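Local coordinates for protein probable arabinosyltransferase B (Mycobacterium tuberculosis H37Rv, PDB 7BVF) that polymerises arabinose into the arabinan of the cell-wall polysaccharide arabinogalactan and binds the anti-tuberculosis drug ethambutol, at residues A[58-62]-A[1074-1078]; A[68-72]-A[1005-1009]; A[76-82]-A[201-207]. One frame throughout, in Å; residues are numbered along the deposited sequence.

Overall arrangement
Contacts 1 and 2 join the N-terminal concanavalin-like domain to the C-terminal domain, and contact 3 lies within the former, beside them; centres are 14 to 15 Å apart. Along the chain they are concentric: 76-82 and 201-207 form the inner pair (contact 3), 68-72 and 1005-1009 enclose it (contact 2), and 58-62 and 1074-1078 enclose both (contact 1). Contact 3 joins strands 78-81 and 202-214 of an antiparallel sheet that continues through 49-56 to 1080-1084, so the C-terminal domain supplies an outermost strand, just after contact 1. Ile206 ties the three together, its CD1 lying 3.7 Å from Ile1006 CD1 and 3.8 Å from Leu1078 CD1. Parts of the chain about a thousand residues apart are thus brought together.

Contact 1: residues A[58-62]-A[1074-1078]; sequences WPQRG and PPAQL
This is a surface loop-to-loop contact between the concanavalin-like and C-terminal domains, without a hydrogen bond between the segments. Residues 58-62 follow strand 49-56; the loop residues 1074-1078 lead into strand 1080-1084 of the same sheet. The segment 1074-1077 is extended (Pro1075 at -63/170, Gln1077 at -91/141), a course that suits its two prolines. Opposite it the chain bends sharply at Gln60 (105/-80), and the nearest CA atoms are those of Gln60 and Gln1077, 7.2 Å apart, so long side chains must span the gap. Gln60 (m, m) points toward the other segment and brings its NE2 to 3.6 Å from Ala1076 CB, whose small methyl leaves room for the amide. Leu1078 turns away, its backbone hydrogen-bonded to Met55 in the adjoining strand. The flexible Arg61 (m, p, p) carries its guanidinium edge-on along the other segment: NH2 is 3.7 Å from Pro1074 CG, while NH1 and Gln1077 NE2, both donors, merely lie close at 3.5 Å. The closest approach of Arg61 is its CD, 3.3 Å from Gln1077 NE2.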
# COMPACT_ATOMS: atom_id res chain seq x y z
N TRP A 58 -47.86 18.48 3.61
CA TRP A 58 -48.24 18.63 5.01
C TRP A 58 -49.03 19.94 5.18
O TRP A 58 -49.12 20.69 4.22
CB TRP A 58 -46.93 18.53 5.76
CG TRP A 58 -46.92 18.83 7.21
CD1 TRP A 58 -47.10 17.96 8.22
CD2 TRP A 58 -46.63 20.09 7.80
NE1 TRP A 58 -46.96 18.60 9.41
CE2 TRP A 58 -46.67 19.91 9.19
CE3 TRP A 58 -46.35 21.36 7.31
CZ2 TRP A 58 -46.45 20.94 10.07
CZ3 TRP A 58 -46.11 22.39 8.18
CH2 TRP A 58 -46.17 22.17 9.54
N PRO A 59 -49.67 20.28 6.31
CA PRO A 59 -50.67 19.51 7.07
C PRO A 59 -50.94 18.00 7.18
O PRO A 59 -50.52 17.53 8.23
CB PRO A 59 -51.80 20.48 6.89
CG PRO A 59 -51.12 21.73 7.36
CD PRO A 59 -49.69 21.59 6.90
N GLN A 60 -51.69 17.36 6.26
CA GLN A 60 -52.09 15.91 6.12
C GLN A 60 -53.56 15.70 6.51
O GLN A 60 -54.37 15.45 5.62
CB GLN A 60 -51.32 14.81 6.86
CG GLN A 60 -49.86 14.63 6.52
CD GLN A 60 -49.73 14.33 5.07
OE1 GLN A 60 -50.66 14.47 4.33
NE2 GLN A 60 -48.56 13.93 4.64
N ARG A 61 -53.84 15.62 7.80
CA ARG A 61 -55.18 15.49 8.35
C ARG A 61 -55.73 16.82 8.85
O ARG A 61 -56.76 16.84 9.52
CB ARG A 61 -55.20 14.46 9.48
CG ARG A 61 -55.46 13.03 9.02
CD ARG A 61 -54.18 12.35 8.56
NE ARG A 61 -53.22 12.19 9.66
CZ ARG A 61 -51.98 11.75 9.50
NH1 ARG A 61 -51.53 11.42 8.30
NH2 ARG A 61 -51.18 11.63 10.55
N GLY A 62 -55.06 17.93 8.54
CA GLY A 62 -55.44 19.22 9.08
C GLY A 62 -55.27 19.27 10.58
O GLY A 62 -56.18 19.69 11.30
N PRO A 1074 -46.04 10.10 13.04
CA PRO A 1074 -46.56 8.98 12.26
C PRO A 1074 -46.16 9.11 10.81
O PRO A 1074 -45.84 10.21 10.34
CB PRO A 1074 -48.07 9.11 12.44
CG PRO A 1074 -48.28 10.57 12.61
CD PRO A 1074 -47.08 11.10 13.35
N PRO A 1075 -46.15 8.01 10.05
CA PRO A 1075 -45.82 8.11 8.62
C PRO A 1075 -46.84 8.96 7.88
O PRO A 1075 -47.89 9.33 8.39
CB PRO A 1075 -45.85 6.65 8.15
CG PRO A 1075 -46.62 5.92 9.19
CD PRO A 1075 -46.34 6.62 10.48
N ALA A 1076 -46.50 9.26 6.63
CA ALA A 1076 -47.26 10.20 5.82
C ALA A 1076 -48.08 9.48 4.75
O ALA A 1076 -47.81 8.34 4.38
CB ALA A 1076 -46.32 11.21 5.15
N GLN A 1077 -49.11 10.18 4.26
CA GLN A 1077 -49.86 9.76 3.09
C GLN A 1077 -49.22 10.37 1.85
O GLN A 1077 -48.78 11.52 1.87
CB GLN A 1077 -51.32 10.19 3.21
CG GLN A 1077 -51.93 9.87 4.56
CD GLN A 1077 -53.20 10.66 4.81
OE1 GLN A 1077 -53.60 11.50 4.01
NE2 GLN A 1077 -53.85 10.38 5.94
N LEU A 1078 -49.17 9.59 0.77
CA LEU A 1078 -48.18 9.84 -0.27
C LEU A 1078 -48.72 10.46 -1.55
O LEU A 1078 -47.90 10.87 -2.39
CB LEU A 1078 -47.45 8.55 -0.62
CG LEU A 1078 -45.97 8.77 -0.94
CD1 LEU A 1078 -45.30 9.51 0.19
CD2 LEU A 1078 -45.28 7.45 -1.21

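Contact 2: residues A[68-72]-A[1005-1009]; sequences TAPLI and GIAEI
An inverse gamma turn centred on Pro70 brings the concanavalin-like domain into a single beta bridge with a loop of the C-terminal domain. Proline suits the centre of this turn (-75/86): its ring holds phi near the required value, and the turn needs no donor from it. A weak bond from Leu71 N to Ala69 O (2.8 Å) closes the turn. The bridge pairs Leu71 with Ile1006, CA atoms 4.7 Å apart, and two bonds flank it: Ala1007 N to Pro70 O at 3.0 Å and 161°, and Ile72 N to Gly1005 O at 2.6 Å and 148°. The segments run 123° apart end to end and part beyond the bridge. Gly1005, at 87/-24, takes a conformation in which a CB would strike the preceding carbonyl. Ile1006 (m, m) puts CD1 3.5 Å from Leu71 CD2 and 3.9 Å from Ala69 CB, and its CG2 lies 3.9 Å from Pro70 CD; Ile1009 CD1 meets Thr68 CG2 at 3.7 Å. Thr68 OG1 bonds to Ala1073 O, and Leu71 and Ile1006 both pack on Ile206. Two backbone bonds thus set the register, and aliphatic contacts fill in around them, with no charged pair between these segments.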
# COMPACT_ATOMS: atom_id res chain seq x y z
N THR A 68 -43.37 11.65 8.85
CA THR A 68 -42.11 11.01 8.52
C THR A 68 -42.17 10.49 7.09
O THR A 68 -43.13 9.81 6.71
CB THR A 68 -41.78 9.86 9.48
OG1 THR A 68 -41.94 10.32 10.82
CG2 THR A 68 -40.36 9.40 9.29
N ALA A 69 -41.15 10.81 6.30
CA ALA A 69 -41.07 10.39 4.90
C ALA A 69 -39.61 10.24 4.52
O ALA A 69 -39.04 11.11 3.86
CB ALA A 69 -41.79 11.38 3.98
N PRO A 70 -38.98 9.14 4.90
CA PRO A 70 -37.55 8.98 4.65
C PRO A 70 -37.24 8.66 3.20
O PRO A 70 -37.12 7.49 2.84
CB PRO A 70 -37.15 7.82 5.57
CG PRO A 70 -38.32 7.60 6.47
CD PRO A 70 -39.51 8.02 5.70
N LEU A 71 -37.11 9.69 2.35
CA LEU A 71 -36.78 9.47 0.95
C LEU A 71 -35.51 8.65 0.82
O LEU A 71 -34.53 8.88 1.52
CB LEU A 71 -36.60 10.81 0.24
CG LEU A 71 -37.65 11.91 0.41
CD1 LEU A 71 -37.43 13.00 -0.60
CD2 LEU A 71 -39.03 11.34 0.25
N ILE A 72 -35.54 7.68 -0.09
CA ILE A 72 -34.40 6.80 -0.28
C ILE A 72 -33.35 7.39 -1.22
O ILE A 72 -32.18 6.99 -1.16
CB ILE A 72 -34.84 5.41 -0.79
CG1 ILE A 72 -33.83 4.36 -0.38
CG2 ILE A 72 -35.02 5.41 -2.28
CD1 ILE A 72 -34.23 2.96 -0.73
N GLY A 1005 -39.97 5.40 -3.39
CA GLY A 1005 -38.98 6.33 -2.91
C GLY A 1005 -38.93 6.45 -1.40
O GLY A 1005 -37.88 6.82 -0.86
N ILE A 1006 -40.01 6.12 -0.72
CA ILE A 1006 -40.08 6.18 0.74
C ILE A 1006 -39.55 4.88 1.30
O ILE A 1006 -39.95 3.80 0.87
CB ILE A 1006 -41.52 6.43 1.21
CG1 ILE A 1006 -42.10 7.67 0.56
CG2 ILE A 1006 -41.57 6.57 2.71
CD1 ILE A 1006 -41.45 8.93 1.02
N ALA A 1007 -38.65 4.98 2.28
CA ALA A 1007 -38.12 3.82 2.96
C ALA A 1007 -38.89 3.56 4.25
O ALA A 1007 -39.64 4.41 4.74
CB ALA A 1007 -36.63 4.01 3.25
N GLU A 1008 -38.70 2.37 4.80
CA GLU A 1008 -39.26 2.03 6.10
C GLU A 1008 -38.29 2.42 7.21
O GLU A 1008 -37.10 2.61 6.98
CB GLU A 1008 -39.58 0.54 6.18
CG GLU A 1008 -40.98 0.19 5.76
CD GLU A 1008 -41.34 -1.23 6.12
OE1 GLU A 1008 -42.46 -1.67 5.76
OE2 GLU A 1008 -40.52 -1.91 6.75
N ILE A 1009 -38.82 2.53 8.42
CA ILE A 1009 -38.03 2.87 9.60
C ILE A 1009 -37.71 1.58 10.34
O ILE A 1009 -38.63 0.90 10.81
CB ILE A 1009 -38.77 3.86 10.50
CG1 ILE A 1009 -39.48 4.92 9.66
CG2 ILE A 1009 -37.81 4.54 11.44
CD1 ILE A 1009 -40.36 5.84 10.46

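Contact 3: residues A[76-82]-A[201-207]; sequences PVDFTAT and AVSATID
Two strands of the concanavalin-like domain pair here in an antiparallel sheet, 78-81 against 202-205, their axes 4.9 Å apart and 178° between directions. The register sets Phe79 against Ala204 (CA to CA 4.6 Å), Thr80 against Ser203 and Ala81 against Val202. Thr80 and Ser203 form a hydrogen-bonded pair, but both bonds are weak and bent: Thr80 N to Ser203 O at 3.1 Å and 122°, Ser203 N to Thr80 O at 3.0 Å and 129°. These carbonyls also receive CA-H...O contacts, from Phe79 CA to Ser203 O at 3.5 Å and from Val202 CA to Thr80 O at 3.3 Å. The straightest bond is at Val77 (-93/-44), which gives its N to Thr205 O at 2.7 Å and 171°. Along its other edge, strand 78-81 is bonded through the backbones of Phe79 and Ala81 to Ser152 and Val150. Side chains alternate: Asp78, Thr80, Ser203 and Thr205 occupy the more open face, while Phe79, Ala81, Val202 and Ala204 are buried on the other. There Phe79, chi1 t, puts CE1 3.8 Å from Val202 CG1; the small Ala204 CB meets the ring edge, 4.4 Å from CD1. Asp207, whose OD1 lies 3.6 Å from Val77 CG2, finds its charge partner in Arg209. With only weak bonds between Thr80 and Ser203, the pairing probably relies also on apolar burial and the outer-edge backbone bonds.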
# COMPACT_ATOMS: atom_id res chain seq x y z
N PRO A 76 -35.45 15.42 -2.75
CA PRO A 76 -36.62 15.46 -3.63
C PRO A 76 -36.28 15.98 -5.01
O PRO A 76 -35.11 16.18 -5.33
CB PRO A 76 -37.57 16.40 -2.89
CG PRO A 76 -36.67 17.33 -2.19
CD PRO A 76 -35.47 16.53 -1.78
N VAL A 77 -37.29 16.17 -5.85
CA VAL A 77 -37.11 16.89 -7.11
C VAL A 77 -37.40 18.37 -6.94
O VAL A 77 -36.64 19.22 -7.42
CB VAL A 77 -37.98 16.26 -8.20
CG1 VAL A 77 -37.86 17.03 -9.49
CG2 VAL A 77 -37.60 14.82 -8.42
N ASP A 78 -38.48 18.71 -6.24
CA ASP A 78 -38.87 20.07 -5.93
C ASP A 78 -39.05 20.22 -4.43
O ASP A 78 -38.98 19.25 -3.67
CB ASP A 78 -40.16 20.46 -6.65
CG ASP A 78 -39.96 20.69 -8.13
OD1 ASP A 78 -40.84 21.30 -8.76
OD2 ASP A 78 -38.91 20.27 -8.66
N PHE A 79 -39.29 21.45 -4.00
CA PHE A 79 -39.67 21.73 -2.62
C PHE A 79 -40.28 23.12 -2.57
O PHE A 79 -39.82 24.02 -3.27
CB PHE A 79 -38.47 21.62 -1.67
CG PHE A 79 -38.81 21.85 -0.24
CD1 PHE A 79 -39.39 20.85 0.52
CD2 PHE A 79 -38.55 23.07 0.36
CE1 PHE A 79 -39.71 21.06 1.84
CE2 PHE A 79 -38.86 23.28 1.69
CZ PHE A 79 -39.44 22.27 2.43
N THR A 80 -41.32 23.29 -1.75
CA THR A 80 -42.02 24.57 -1.71
C THR A 80 -42.71 24.72 -0.36
O THR A 80 -43.49 23.85 0.02
CB THR A 80 -43.05 24.68 -2.84
OG1 THR A 80 -42.47 24.24 -4.07
CG2 THR A 80 -43.53 26.11 -2.99
N ALA A 81 -42.45 25.82 0.33
CA ALA A 81 -43.10 26.15 1.59
C ALA A 81 -43.67 27.55 1.51
O ALA A 81 -43.12 28.42 0.82
CB ALA A 81 -42.13 26.04 2.76
N THR A 82 -44.77 27.79 2.24
CA THR A 82 -45.48 29.06 2.15
C THR A 82 -45.44 29.87 3.44
O THR A 82 -45.10 31.05 3.39
CB THR A 82 -46.94 28.82 1.74
OG1 THR A 82 -46.99 28.46 0.36
CG2 THR A 82 -47.75 30.09 1.93
N ALA A 201 -48.52 25.58 3.88
CA ALA A 201 -48.57 24.50 2.89
C ALA A 201 -47.16 24.14 2.46
O ALA A 201 -46.47 24.97 1.86
CB ALA A 201 -49.42 24.92 1.70
N VAL A 202 -46.75 22.91 2.73
CA VAL A 202 -45.51 22.36 2.22
C VAL A 202 -45.85 21.40 1.09
O VAL A 202 -46.94 20.84 1.02
CB VAL A 202 -44.70 21.66 3.33
CG1 VAL A 202 -43.32 21.29 2.85
CG2 VAL A 202 -44.61 22.56 4.53
N SER A 203 -44.90 21.21 0.17
CA SER A 203 -45.13 20.33 -0.97
C SER A 203 -43.79 19.89 -1.54
O SER A 203 -43.00 20.73 -1.98
CB SER A 203 -45.95 21.05 -2.04
OG SER A 203 -46.12 20.22 -3.17
N ALA A 204 -43.54 18.59 -1.54
CA ALA A 204 -42.35 18.02 -2.15
C ALA A 204 -42.75 17.07 -3.26
O ALA A 204 -43.90 16.63 -3.35
CB ALA A 204 -41.48 17.29 -1.12
N THR A 205 -41.79 16.76 -4.12
CA THR A 205 -42.00 15.88 -5.27
C THR A 205 -40.93 14.80 -5.24
O THR A 205 -39.75 15.10 -5.43
CB THR A 205 -41.96 16.66 -6.58
OG1 THR A 205 -43.08 17.55 -6.64
CG2 THR A 205 -42.02 15.72 -7.76
N ILE A 206 -41.34 13.57 -5.00
CA ILE A 206 -40.40 12.48 -4.76
C ILE A 206 -39.90 11.93 -6.08
O ILE A 206 -40.64 11.85 -7.06
CB ILE A 206 -41.06 11.39 -3.91
CG1 ILE A 206 -41.80 12.02 -2.73
CG2 ILE A 206 -40.04 10.40 -3.40
CD1 ILE A 206 -42.46 11.03 -1.83
N ASP A 207 -38.62 11.55 -6.11
CA ASP A 207 -37.95 11.11 -7.34
C ASP A 207 -38.18 9.62 -7.53
O ASP A 207 -37.33 8.78 -7.25
CB ASP A 207 -36.47 11.45 -7.28
CG ASP A 207 -35.74 11.08 -8.55
OD1 ASP A 207 -35.85 11.82 -9.54
OD2 ASP A 207 -35.04 10.04 -8.54